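Local coordinates for putative phytoene/squalene synthase YisP (Bacillus subtilis subsp. subtilis, PDB 3WE9), which hydrolyses farnesyl diphosphate to farnesol and diphosphate, an activity involved in biofilm formation, at residues A[132-135]-A[136-139]; A[224-227]-A[228-232]; A[232-235]-A[236-240]. One frame throughout, in Å; residues are numbered along the deposited sequence.

Interaction 1 of 3, residues A[132-135]-A[136-139]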
ATOM      1  N   ALA A 132       2.962  -6.568   3.444  1.00 20.96           N
ATOM      2  CA  ALA A 132       2.698  -5.497   4.402  1.00 20.50           C
ATOM      3  C   ALA A 132       1.337  -5.743   5.051  1.00 19.71           C
ATOM      4  O   ALA A 132       1.151  -5.510   6.249  1.00 18.88           O
ATOM      5  CB  ALA A 132       2.717  -4.142   3.696  1.00 21.76           C
ATOM      6  N   GLY A 133       0.386  -6.218   4.254  1.00 19.49           N
ATOM      7  CA  GLY A 133      -0.935  -6.501   4.781  1.00 21.08           C
ATOM      8  C   GLY A 133      -0.856  -7.573   5.852  1.00 22.48           C
ATOM      9  O   GLY A 133      -1.520  -7.490   6.885  1.00 20.07           O
ATOM     10  N   LEU A 134      -0.042  -8.596   5.607  1.00 22.58           N
ATOM     11  CA  LEU A 134       0.118  -9.672   6.578  1.00 23.18           C
ATOM     12  C   LEU A 134       0.862  -9.142   7.807  1.00 22.17           C
ATOM     13  O   LEU A 134       0.575  -9.540   8.930  1.00 21.76           O
ATOM     14  CB  LEU A 134       0.883 -10.846   5.959  1.00 26.05           C
ATOM     15  CG  LEU A 134       0.867 -12.150   6.763  1.00 31.74           C
ATOM     16  CD1 LEU A 134      -0.577 -12.587   7.014  1.00 29.97           C
ATOM     17  CD2 LEU A 134       1.628 -13.235   5.992  1.00 33.11           C
ATOM     18  N   MET A 135       1.821  -8.246   7.594  1.00 20.95           N
ATOM     19  CA  MET A 135       2.570  -7.660   8.707  1.00 20.95           C
ATOM     20  C   MET A 135       1.600  -7.009   9.693  1.00 20.36           C
ATOM     21  O   MET A 135       1.728  -7.155  10.907  1.00 19.17           O
ATOM     22  CB  MET A 135       3.511  -6.563   8.219  1.00 20.35           C
ATOM     23  CG  MET A 135       4.686  -6.995   7.369  1.00 23.07           C
ATOM     24  SD  MET A 135       5.548  -5.513   6.815  1.00 24.18           S
ATOM     25  CE  MET A 135       6.179  -6.069   5.194  1.00 26.25           C
ATOM     26  N   LEU A 136       0.634  -6.282   9.140  1.00 18.72           N
ATOM     27  CA  LEU A 136      -0.359  -5.554   9.922  1.00 19.42           C
ATOM     28  C   LEU A 136      -1.514  -6.351  10.507  1.00 18.34           C
ATOM     29  O   LEU A 136      -2.175  -5.879  11.428  1.00 19.41           O
ATOM     30  CB  LEU A 136      -0.948  -4.429   9.070  1.00 16.78           C
ATOM     31  CG  LEU A 136       0.008  -3.337   8.578  1.00 17.03           C
ATOM     32  CD1 LEU A 136      -0.739  -2.424   7.616  1.00 16.58           C
ATOM     33  CD2 LEU A 136       0.562  -2.543   9.760  1.00 19.28           C
ATOM     34  N   LEU A 137      -1.768  -7.542   9.973  1.00 17.75           N
ATOM     35  CA  LEU A 137      -2.895  -8.357  10.431  1.00 20.64           C
ATOM     36  C   LEU A 137      -3.078  -8.463  11.947  1.00 19.83           C
ATOM     37  O   LEU A 137      -4.171  -8.220  12.461  1.00 20.33           O
ATOM     38  CB  LEU A 137      -2.815  -9.764   9.824  1.00 20.45           C
ATOM     39  CG  LEU A 137      -3.997 -10.698  10.113  1.00 22.99           C
ATOM     40  CD1 LEU A 137      -5.292 -10.063   9.630  1.00 21.05           C
ATOM     41  CD2 LEU A 137      -3.772 -12.040   9.426  1.00 24.47           C
ATOM     42  N   PRO A 138      -2.016  -8.831  12.680  1.00 21.93           N
ATOM     43  CA  PRO A 138      -2.130  -8.955  14.141  1.00 22.36           C
ATOM     44  C   PRO A 138      -2.496  -7.645  14.838  1.00 22.10           C
ATOM     45  O   PRO A 138      -3.020  -7.648  15.954  1.00 20.98           O
ATOM     46  CB  PRO A 138      -0.750  -9.460  14.556  1.00 22.87           C
ATOM     47  CG  PRO A 138      -0.280 -10.205  13.343  1.00 23.00           C
ATOM     48  CD  PRO A 138      -0.691  -9.286  12.225  1.00 21.74           C
ATOM     49  N   ILE A 139      -2.217  -6.530  14.177  1.00 18.64           N
ATOM     50  CA  ILE A 139      -2.529  -5.220  14.728  1.00 18.23           C
ATOM     51  C   ILE A 139      -3.997  -4.871  14.455  1.00 18.90           C
ATOM     52  O   ILE A 139      -4.678  -4.283  15.296  1.00 18.90           O
ATOM     53  CB  ILE A 139      -1.609  -4.141  14.104  1.00 18.24           C
ATOM     54  CG1 ILE A 139      -0.151  -4.419  14.499  1.00 16.78           C
ATOM     55  CG2 ILE A 139      -2.043  -2.749  14.556  1.00 18.50           C
ATOM     56  CD1 ILE A 139       0.875  -3.520  13.816  1.00 17.44           C
TER
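Leu136 N donates to Ala132 O at 3.0 Å in an ordinary i to i+4 helical bond, whereas Leu137 N lies between two carbonyls, with a bond of 3.3 Å to Leu134 O and a weak one to Gly133 O. The shift toward i to i+3 pairing comes just ahead of Pro138, which has no N-H to give. Its CD sits 3.5 Å from Leu134 O, filling the space where a donor would otherwise come, and the helix kinks here; Ile139 N turns to Leu136 O at 2.8 Å. Leu134 and Leu137 meet through methyl groups, CD1 of Leu134 lying 4.0 Å from CD2 of Leu137, their chains running aslant. Both have CG anti to the backbone N (chi1 -168° and -175°), and the pair faces Lys149 of helix 145-165. Leu136 instead has CG beside its backbone N, and this carbon packs 3.4 Å from Ala132 O, while the side chain reaches Val47 and a triethylene glycol, probably from the crystallisation liquor. Met135 fits among Pro100, Phe101 and Phe104 of helix 98-107. This is a proline kink near the C-terminal end of helix 118-140, within the all-helical fold of the squalene/phytoene synthase family.

Interaction 2 of 3, residues A[224-227]-A[228-232]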
ATOM      1  N   PRO A 224     -17.088  -6.165   7.333  1.00 30.01           N
ATOM      2  CA  PRO A 224     -17.874  -6.350   8.560  1.00 30.02           C
ATOM      3  C   PRO A 224     -17.241  -7.301   9.581  1.00 29.53           C
ATOM      4  O   PRO A 224     -17.615  -7.292  10.754  1.00 31.35           O
ATOM      5  CB  PRO A 224     -19.215  -6.884   8.041  1.00 29.68           C
ATOM      6  CG  PRO A 224     -19.290  -6.335   6.643  1.00 30.68           C
ATOM      7  CD  PRO A 224     -17.884  -6.533   6.148  1.00 28.13           C
ATOM      8  N   LEU A 225     -16.295  -8.120   9.132  1.00 28.67           N
ATOM      9  CA  LEU A 225     -15.625  -9.078  10.010  1.00 28.69           C
ATOM     10  C   LEU A 225     -14.521  -8.476  10.872  1.00 28.19           C
ATOM     11  O   LEU A 225     -14.135  -9.061  11.881  1.00 27.67           O
ATOM     12  CB  LEU A 225     -15.031 -10.227   9.198  1.00 28.59           C
ATOM     13  CG  LEU A 225     -16.005 -11.103   8.414  1.00 30.40           C
ATOM     14  CD1 LEU A 225     -15.216 -12.169   7.673  1.00 30.57           C
ATOM     15  CD2 LEU A 225     -17.020 -11.737   9.358  1.00 30.81           C
ATOM     16  N   PHE A 226     -13.990  -7.329  10.466  1.00 25.28           N
ATOM     17  CA  PHE A 226     -12.940  -6.684  11.246  1.00 23.77           C
ATOM     18  C   PHE A 226     -13.537  -6.134  12.532  1.00 21.22           C
ATOM     19  O   PHE A 226     -14.697  -5.733  12.554  1.00 21.20           O
ATOM     20  CB  PHE A 226     -12.317  -5.532  10.457  1.00 22.40           C
ATOM     21  CG  PHE A 226     -11.296  -5.969   9.452  1.00 21.85           C
ATOM     22  CD1 PHE A 226      -9.976  -6.182   9.838  1.00 22.74           C
ATOM     23  CD2 PHE A 226     -11.653  -6.174   8.123  1.00 23.03           C
ATOM     24  CE1 PHE A 226      -9.015  -6.594   8.910  1.00 21.87           C
ATOM     25  CE2 PHE A 226     -10.704  -6.587   7.185  1.00 23.83           C
ATOM     26  CZ  PHE A 226      -9.383  -6.796   7.580  1.00 22.58           C
ATOM     27  N   PRO A 227     -12.754  -6.108  13.620  1.00 21.84           N
ATOM     28  CA  PRO A 227     -13.295  -5.574  14.875  1.00 20.97           C
ATOM     29  C   PRO A 227     -13.603  -4.092  14.693  1.00 21.71           C
ATOM     30  O   PRO A 227     -12.967  -3.418  13.871  1.00 21.59           O
ATOM     31  CB  PRO A 227     -12.165  -5.829  15.875  1.00 22.02           C
ATOM     32  CG  PRO A 227     -10.928  -5.788  15.022  1.00 19.99           C
ATOM     33  CD  PRO A 227     -11.357  -6.548  13.789  1.00 20.99           C
ATOM     34  N   GLN A 228     -14.576  -3.579  15.441  1.00 20.15           N
ATOM     35  CA  GLN A 228     -14.944  -2.173  15.320  1.00 22.51           C
ATOM     36  C   GLN A 228     -13.762  -1.210  15.425  1.00 22.47           C
ATOM     37  O   GLN A 228     -13.725  -0.206  14.712  1.00 22.83           O
ATOM     38  CB  GLN A 228     -15.998  -1.794  16.367  1.00 23.59           C
ATOM     39  CG  GLN A 228     -17.329  -2.502  16.181  1.00 28.44           C
ATOM     40  CD  GLN A 228     -18.097  -2.022  14.956  1.00 31.80           C
ATOM     41  OE1 GLN A 228     -18.905  -2.760  14.390  1.00 35.14           O
ATOM     42  NE2 GLN A 228     -17.863  -0.777  14.555  1.00 34.30           N
ATOM     43  N   TYR A 229     -12.798  -1.504  16.295  1.00 19.59           N
ATOM     44  CA  TYR A 229     -11.666  -0.598  16.450  1.00 19.91           C
ATOM     45  C   TYR A 229     -10.796  -0.433  15.202  1.00 20.78           C
ATOM     46  O   TYR A 229     -10.047   0.531  15.113  1.00 19.92           O
ATOM     47  CB  TYR A 229     -10.797  -0.994  17.661  1.00 22.62           C
ATOM     48  CG  TYR A 229     -10.019  -2.298  17.556  1.00 20.33           C
ATOM     49  CD1 TYR A 229      -8.834  -2.381  16.818  1.00 20.64           C
ATOM     50  CD2 TYR A 229     -10.449  -3.435  18.236  1.00 20.00           C
ATOM     51  CE1 TYR A 229      -8.094  -3.569  16.768  1.00 21.41           C
ATOM     52  CE2 TYR A 229      -9.725  -4.625  18.193  1.00 19.98           C
ATOM     53  CZ  TYR A 229      -8.552  -4.691  17.462  1.00 22.32           C
ATOM     54  OH  TYR A 229      -7.849  -5.877  17.426  1.00 24.19           O
ATOM     55  N   SER A 230     -10.893  -1.349  14.240  1.00 20.89           N
ATOM     56  CA  SER A 230     -10.085  -1.226  13.021  1.00 23.24           C
ATOM     57  C   SER A 230     -10.889  -1.115  11.715  1.00 24.77           C
ATOM     58  O   SER A 230     -10.308  -0.967  10.635  1.00 22.89           O
ATOM     59  CB  SER A 230      -9.078  -2.390  12.921  1.00 23.14           C
ATOM     60  OG  SER A 230      -9.718  -3.646  12.767  1.00 24.81           O
ATOM     61  N   GLN A 231     -12.215  -1.166  11.811  1.00 25.55           N
ATOM     62  CA  GLN A 231     -13.072  -1.073  10.625  1.00 27.14           C
ATOM     63  C   GLN A 231     -12.975   0.263   9.902  1.00 27.13           C
ATOM     64  O   GLN A 231     -12.918   0.305   8.671  1.00 27.78           O
ATOM     65  CB  GLN A 231     -14.539  -1.319  10.985  1.00 29.08           C
ATOM     66  CG  GLN A 231     -14.873  -2.766  11.249  1.00 32.67           C
ATOM     67  CD  GLN A 231     -16.368  -3.020  11.280  1.00 33.83           C
ATOM     68  OE1 GLN A 231     -16.810  -4.142  11.518  1.00 35.48           O
ATOM     69  NE2 GLN A 231     -17.152  -1.980  11.030  1.00 34.28           N
ATOM     70  N   LYS A 232     -12.979   1.355  10.656  1.00 25.76           N
ATOM     71  CA  LYS A 232     -12.884   2.670  10.044  1.00 26.88           C
ATOM     72  C   LYS A 232     -11.562   2.822   9.310  1.00 23.35           C
ATOM     73  O   LYS A 232     -11.482   3.517   8.296  1.00 22.90           O
ATOM     74  CB  LYS A 232     -13.038   3.768  11.099  1.00 29.24           C
ATOM     75  CG  LYS A 232     -14.429   3.808  11.712  1.00 36.45           C
ATOM     76  CD  LYS A 232     -14.592   4.941  12.709  1.00 40.18           C
ATOM     77  CE  LYS A 232     -14.650   6.293  12.017  1.00 43.23           C
ATOM     78  NZ  LYS A 232     -15.083   7.346  12.983  1.00 46.64           N
TER
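The turn that leads into helix 228-250 is built round Pro227, whose carbonyl and ring both meet residues near the start of the helix. Pro227 O accepts Ser230 N at 3.0 Å, the donor standing 46° out of the carbonyl plane, and a weak bond from Gln231 N at 3.1 Å. One oxygen thus gathers two successive amides. CG of Pro227 sits over one face of the Tyr229 ring in a CH-pi contact, 3.8 Å from the centroid and displaced toward the rim, while CB of Pro227 comes within 3.6 Å of Tyr229 CE2. Tyr229 reaches this place because its CG stands between the backbone N and the carbonyl carbon (chi1 68°), which turns the ring back along the chain; Pro37 and Arg142 also touch it. Ser230 OG packs 3.3 Å from CG of Pro227, but its hydrogen bond is with Leu140 O, at the end of helix 118-140, so the hydroxyl ties the start of this helix to another part of the chain. Next to it, CB of Phe226 rests 3.8 Å from Gln231 CG, and the Phe226 ring leads off to Leu148 of helix 145-165. Gln231 extends beyond CG to bring its amide near the carbonyl oxygens of Pro224 and Phe226. With its carbonyl receiving amides of the helix that follows, Pro227 closes the short connection between helices 199-221 and 228-250 of this all-helical fold.

Interaction 3 of 3, residues A[232-235]-A[236-240]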
ATOM      1  N   LYS A 232     -12.979   1.355  10.656  1.00 25.76           N
ATOM      2  CA  LYS A 232     -12.884   2.670  10.044  1.00 26.88           C
ATOM      3  C   LYS A 232     -11.562   2.822   9.310  1.00 23.35           C
ATOM      4  O   LYS A 232     -11.482   3.517   8.296  1.00 22.90           O
ATOM      5  CB  LYS A 232     -13.038   3.768  11.099  1.00 29.24           C
ATOM      6  CG  LYS A 232     -14.429   3.808  11.712  1.00 36.45           C
ATOM      7  CD  LYS A 232     -14.592   4.941  12.709  1.00 40.18           C
ATOM      8  CE  LYS A 232     -14.650   6.293  12.017  1.00 43.23           C
ATOM      9  NZ  LYS A 232     -15.083   7.346  12.983  1.00 46.64           N
ATOM     10  N   THR A 233     -10.523   2.173   9.827  1.00 19.90           N
ATOM     11  CA  THR A 233      -9.205   2.232   9.201  1.00 18.88           C
ATOM     12  C   THR A 233      -9.206   1.463   7.882  1.00 17.77           C
ATOM     13  O   THR A 233      -8.672   1.939   6.885  1.00 17.35           O
ATOM     14  CB  THR A 233      -8.116   1.667  10.143  1.00 17.34           C
ATOM     15  OG1 THR A 233      -7.858   2.613  11.189  1.00 15.28           O
ATOM     16  CG2 THR A 233      -6.813   1.394   9.382  1.00 18.08           C
ATOM     17  N   VAL A 234      -9.811   0.281   7.870  1.00 18.70           N
ATOM     18  CA  VAL A 234      -9.876  -0.519   6.649  1.00 19.69           C
ATOM     19  C   VAL A 234     -10.794   0.155   5.631  1.00 22.59           C
ATOM     20  O   VAL A 234     -10.462   0.250   4.452  1.00 20.99           O
ATOM     21  CB  VAL A 234     -10.398  -1.950   6.931  1.00 20.55           C
ATOM     22  CG1 VAL A 234     -10.566  -2.712   5.621  1.00 20.14           C
ATOM     23  CG2 VAL A 234      -9.422  -2.692   7.841  1.00 21.67           C
ATOM     24  N   LYS A 235     -11.941   0.633   6.102  1.00 23.50           N
ATOM     25  CA  LYS A 235     -12.907   1.317   5.248  1.00 24.85           C
ATOM     26  C   LYS A 235     -12.263   2.556   4.620  1.00 23.16           C
ATOM     27  O   LYS A 235     -12.432   2.821   3.428  1.00 21.97           O
ATOM     28  CB  LYS A 235     -14.133   1.726   6.076  1.00 27.07           C
ATOM     29  CG  LYS A 235     -15.269   2.348   5.275  1.00 30.92           C
ATOM     30  CD  LYS A 235     -16.455   2.679   6.182  1.00 33.03           C
ATOM     31  CE  LYS A 235     -17.628   3.246   5.392  1.00 36.61           C
ATOM     32  NZ  LYS A 235     -18.791   3.568   6.275  1.00 39.26           N
ATOM     33  N   ALA A 236     -11.521   3.310   5.423  1.00 21.20           N
ATOM     34  CA  ALA A 236     -10.851   4.507   4.928  1.00 20.59           C
ATOM     35  C   ALA A 236      -9.855   4.134   3.826  1.00 19.45           C
ATOM     36  O   ALA A 236      -9.829   4.753   2.760  1.00 21.13           O
ATOM     37  CB  ALA A 236     -10.127   5.211   6.069  1.00 18.30           C
ATOM     38  N   ALA A 237      -9.042   3.117   4.088  1.00 18.67           N
ATOM     39  CA  ALA A 237      -8.046   2.666   3.116  1.00 18.36           C
ATOM     40  C   ALA A 237      -8.720   2.281   1.799  1.00 17.17           C
ATOM     41  O   ALA A 237      -8.243   2.628   0.721  1.00 16.08           O
ATOM     42  CB  ALA A 237      -7.267   1.475   3.677  1.00 16.26           C
ATOM     43  N   LEU A 238      -9.828   1.552   1.900  1.00 17.66           N
ATOM     44  CA  LEU A 238     -10.577   1.129   0.728  1.00 20.08           C
ATOM     45  C   LEU A 238     -11.093   2.330  -0.064  1.00 21.07           C
ATOM     46  O   LEU A 238     -10.867   2.432  -1.270  1.00 20.07           O
ATOM     47  CB  LEU A 238     -11.756   0.247   1.153  1.00 21.48           C
ATOM     48  CG  LEU A 238     -11.385  -1.164   1.617  1.00 24.30           C
ATOM     49  CD1 LEU A 238     -12.619  -1.868   2.179  1.00 27.07           C
ATOM     50  CD2 LEU A 238     -10.810  -1.944   0.444  1.00 24.39           C
ATOM     51  N   HIS A 239     -11.784   3.236   0.620  1.00 21.71           N
ATOM     52  CA  HIS A 239     -12.339   4.429  -0.024  1.00 23.06           C
ATOM     53  C   HIS A 239     -11.278   5.319  -0.659  1.00 20.62           C
ATOM     54  O   HIS A 239     -11.460   5.819  -1.770  1.00 20.68           O
ATOM     55  CB  HIS A 239     -13.132   5.257   0.993  1.00 27.24           C
ATOM     56  CG  HIS A 239     -14.522   4.756   1.232  1.00 31.37           C
ATOM     57  ND1 HIS A 239     -14.797   3.443   1.546  1.00 34.86           N
ATOM     58  CD2 HIS A 239     -15.716   5.394   1.199  1.00 33.03           C
ATOM     59  CE1 HIS A 239     -16.102   3.292   1.694  1.00 35.46           C
ATOM     60  NE2 HIS A 239     -16.682   4.461   1.489  1.00 35.06           N
ATOM     61  N   LEU A 240     -10.174   5.521   0.052  1.00 19.03           N
ATOM     62  CA  LEU A 240      -9.095   6.373  -0.429  1.00 18.94           C
ATOM     63  C   LEU A 240      -8.433   5.865  -1.704  1.00 18.68           C
ATOM     64  O   LEU A 240      -8.177   6.640  -2.624  1.00 17.84           O
ATOM     65  CB  LEU A 240      -8.030   6.545   0.659  1.00 20.38           C
ATOM     66  CG  LEU A 240      -8.461   7.365   1.883  1.00 24.16           C
ATOM     67  CD1 LEU A 240      -7.391   7.291   2.969  1.00 23.04           C
ATOM     68  CD2 LEU A 240      -8.706   8.811   1.462  1.00 20.80           C
TER
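The His239 imidazole is flanked by the aliphatic chain of Lys235, one turn earlier, with Lys235 CG 3.8 Å and CE 4.0 Å from His239 CE1, while Lys235 O approaches the ring obliquely near ND1. The two side chains run alongside each other in the same direction. Lys235 is fully extended, with CG anti to its backbone N (chi1 -175°), which lays its methylenes along the imidazole and leaves NZ 5.3 Å from His239 NE2, not in contact. Lys235 O takes two donors from the one residue: a nearly straight bond from His239 N (2.9 Å, 173° at the hydrogen) and a weak one from ND1 at 3.1 Å. Exchanging His239 for an alanine would probably leave the Lys235 methylenes without their flat neighbour and freer to turn, and deprive the carbonyl of its second donor. On another flank Val234 and Leu238 lie side by side, CG1 to CD1 4.1 Å, and both pack against Cys219 of helix 199-221. Leu238 CG also comes 3.3 Å from Val234 O, which accepts Leu238 N. Ala236 and Ala237 have short side chains; CB of Ala236 nestles 3.1 Å from Lys232 O and faces Ala32 and Leu271, whereas Ala237 lies near a bound triethylene glycol. Thr233 OG1 is hydrogen-bonded to Ala32 O in helix 27-33. Regular i to i+4 bonding, with apolar residues turned inward and lysines outward, marks this as an amphipathic alpha-helix of the family's all-helical fold.

Interaction 2 runs from the loop after helix 199-221 into helix 228-250, and interaction 3 continues along that helix; they share Lys232, and Phe226 CD1 lies 4.1 Å from Val234 CG2. Interaction 1 belongs to helix 118-140 and reaches interaction 2 by packing, Ile139 O lying 3.8 Å from Tyr229 CE1, but it does not touch interaction 3, the nearest atoms being about 7 Å apart. Interaction 3 is the most buried and combines regular helical bonding with an exposed lysine edge. The other two are partly buried, and in each a proline shapes the backbone: Pro138 kinks a helix near its end, whereas Pro227 leads into one, farther from the chain's centre.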